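Local coordinates for protein transcriptional regulator (Streptococcus dysgalactiae, PDB 4YV9) that probably binds DNA to regulate transcription and responds to SHP pheromone peptides as a quorum-sensing receptor, at residues 92-95 and 96-99. Sequence-based numbering, arbitrary orientation.
Sequences LLKL and LEDY
Lys94 O takes the N-H of Asp98 at 2.8 Å (Asp98 N to Lys94 O), with an N-H...O angle of 154°. It is the shortest of the backbone bonds joining 92-95 to 96-99. Two residues earlier, Leu96 N donates to Leu92 O at 3.0 Å. The bonds from Glu97 N to Leu93 O and from Tyr99 N to Leu95 O are weak. Tyr99 N also makes a weak bond to Leu96 O, at 3.4 Å. Of the four i to i+4 bonds only two are sound, as is common near the C-terminal end of a helix; Tyr99 lies beyond it in a turn or loop.

Leu95 and Tyr99 carry the side-chain contact. The CD1 methyl of Leu95 comes against Tyr99 CE1 at 3.5 Å. The two side chains meet at a slant. Leu95 O lies near the plane of the phenol ring, at its edge, 3.1 Å from Tyr99 CD1. Tyr99 has CG anti to its carbonyl carbon (chi1 -79°), which turns the ring back along the last turn and brings this edge to the carbonyl. The same carbonyl therefore meets both the backbone N-H and the ring of Tyr99.

Lys94 and Glu97 run side by side on the exposed face. Their charged ends stay apart, with Lys94 NZ 5.9 Å from Glu97 OE1, so any attraction is probably modest.

The segments cover the last turns of helix 89-98 and the residue that follows it, within the TPR-like C-terminal domain of Rgg. Leu92, Leu95 and Tyr99 pack on helix 72-85, through Tyr83, Arg79, Val80 and Leu76. Leu93 and Leu96 meet helix 103-113, where Tyr99 also touches Ile109, so the side chain of Tyr99 touches both neighbouring helices.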
ATOM      1  N   LEU B  92       5.935   6.024  28.158  1.00 71.77           N
ATOM      2  CA  LEU B  92       6.689   6.641  27.065  1.00 66.16           C
ATOM      3  C   LEU B  92       7.991   7.174  27.633  1.00 63.81           C
ATOM      4  O   LEU B  92       9.014   7.214  26.960  1.00 58.39           O
ATOM      5  CB  LEU B  92       5.905   7.768  26.392  1.00 60.38           C
ATOM      6  CG  LEU B  92       4.891   7.366  25.323  1.00 70.27           C
ATOM      7  CD1 LEU B  92       3.921   8.501  25.104  1.00 70.47           C
ATOM      8  CD2 LEU B  92       5.582   6.990  24.001  1.00 62.14           C
ATOM      9  N   LEU B  93       7.938   7.578  28.897  1.00 76.12           N
ATOM     10  CA  LEU B  93       9.110   8.088  29.594  1.00 71.95           C
ATOM     11  C   LEU B  93      10.231   7.061  29.761  1.00 65.19           C
ATOM     12  O   LEU B  93      11.396   7.387  29.576  1.00 71.15           O
ATOM     13  CB  LEU B  93       8.702   8.641  30.961  1.00 67.71           C
ATOM     14  CG  LEU B  93       8.120  10.051  30.869  1.00 74.96           C
ATOM     15  CD1 LEU B  93       7.661  10.600  32.234  1.00 70.34           C
ATOM     16  CD2 LEU B  93       9.150  10.956  30.232  1.00 62.44           C
ATOM     17  N   LYS B  94       9.904   5.825  30.118  1.00 69.31           N
ATOM     18  CA  LYS B  94      10.964   4.827  30.212  1.00 75.28           C
ATOM     19  C   LYS B  94      11.129   4.019  28.932  1.00 70.93           C
ATOM     20  O   LYS B  94      12.134   3.322  28.754  1.00 75.50           O
ATOM     21  CB  LYS B  94      10.744   3.918  31.408  1.00 89.33           C
ATOM     22  CG  LYS B  94      11.509   4.436  32.630  1.00 96.13           C
ATOM     23  CD  LYS B  94      10.628   5.246  33.543  1.00101.65           C
ATOM     24  CE  LYS B  94      11.019   4.984  34.990  1.00107.54           C
ATOM     25  NZ  LYS B  94      10.125   5.673  35.944  1.00115.47           N
ATOM     26  N   LEU B  95      10.168   4.154  28.023  1.00 65.32           N
ATOM     27  CA  LEU B  95      10.396   3.706  26.651  1.00 62.47           C
ATOM     28  C   LEU B  95      11.580   4.504  26.131  1.00 61.18           C
ATOM     29  O   LEU B  95      12.460   3.982  25.455  1.00 66.40           O
ATOM     30  CB  LEU B  95       9.164   3.916  25.771  1.00 67.34           C
ATOM     31  CG  LEU B  95       9.292   3.480  24.305  1.00 70.55           C
ATOM     32  CD1 LEU B  95       9.548   1.987  24.233  1.00 71.50           C
ATOM     33  CD2 LEU B  95       8.052   3.840  23.510  1.00 71.70           C
ATOM     34  N   LEU B  96      11.587   5.783  26.487  1.00 64.66           N
ATOM     35  CA  LEU B  96      12.663   6.701  26.159  1.00 64.21           C
ATOM     36  C   LEU B  96      13.991   6.337  26.845  1.00 63.82           C
ATOM     37  O   LEU B  96      15.058   6.533  26.267  1.00 57.47           O
ATOM     38  CB  LEU B  96      12.238   8.129  26.529  1.00 58.52           C
ATOM     39  CG  LEU B  96      13.209   9.260  26.224  1.00 50.85           C
ATOM     40  CD1 LEU B  96      13.539   9.300  24.734  1.00 51.01           C
ATOM     41  CD2 LEU B  96      12.632  10.590  26.694  1.00 60.70           C
ATOM     42  N   GLU B  97      13.946   5.832  28.074  1.00 71.23           N
ATOM     43  CA  GLU B  97      15.190   5.389  28.710  1.00 78.64           C
ATOM     44  C   GLU B  97      15.664   4.098  28.054  1.00 75.84           C
ATOM     45  O   GLU B  97      16.864   3.873  27.892  1.00 71.36           O
ATOM     46  CB  GLU B  97      15.033   5.190  30.231  1.00 88.11           C
ATOM     47  CG  GLU B  97      16.356   4.791  30.904  1.00 89.37           C
ATOM     48  CD  GLU B  97      16.282   4.659  32.426  1.00100.32           C
ATOM     49  OE1 GLU B  97      15.195   4.859  33.016  1.00 97.00           O
ATOM     50  OE2 GLU B  97      17.330   4.345  33.035  1.00105.68           O
ATOM     51  N   ASP B  98      14.709   3.258  27.668  1.00 80.03           N
ATOM     52  CA  ASP B  98      15.015   2.005  26.988  1.00 75.65           C
ATOM     53  C   ASP B  98      15.759   2.215  25.666  1.00 73.11           C
ATOM     54  O   ASP B  98      16.506   1.340  25.227  1.00 71.29           O
ATOM     55  CB  ASP B  98      13.730   1.212  26.739  1.00 71.49           C
ATOM     56  CG  ASP B  98      13.338   0.357  27.923  1.00 82.45           C
ATOM     57  OD1 ASP B  98      14.245  -0.032  28.688  1.00 85.24           O
ATOM     58  OD2 ASP B  98      12.132   0.073  28.088  1.00 86.48           O
ATOM     59  N   TYR B  99      15.560   3.371  25.035  1.00 68.50           N
ATOM     60  CA  TYR B  99      16.140   3.610  23.714  1.00 65.12           C
ATOM     61  C   TYR B  99      17.227   4.673  23.704  1.00 67.30           C
ATOM     62  O   TYR B  99      17.552   5.205  22.649  1.00 62.99           O
ATOM     63  CB  TYR B  99      15.047   4.005  22.717  1.00 60.88           C
ATOM     64  CG  TYR B  99      14.260   2.822  22.197  1.00 62.55           C
ATOM     65  CD1 TYR B  99      13.195   2.317  22.914  1.00 65.74           C
ATOM     66  CD2 TYR B  99      14.586   2.216  20.985  1.00 65.53           C
ATOM     67  CE1 TYR B  99      12.471   1.239  22.459  1.00 70.68           C
ATOM     68  CE2 TYR B  99      13.860   1.127  20.511  1.00 65.78           C
ATOM     69  CZ  TYR B  99      12.802   0.647  21.259  1.00 70.04           C
ATOM     70  OH  TYR B  99      12.057  -0.427  20.839  1.00 70.50           O
TER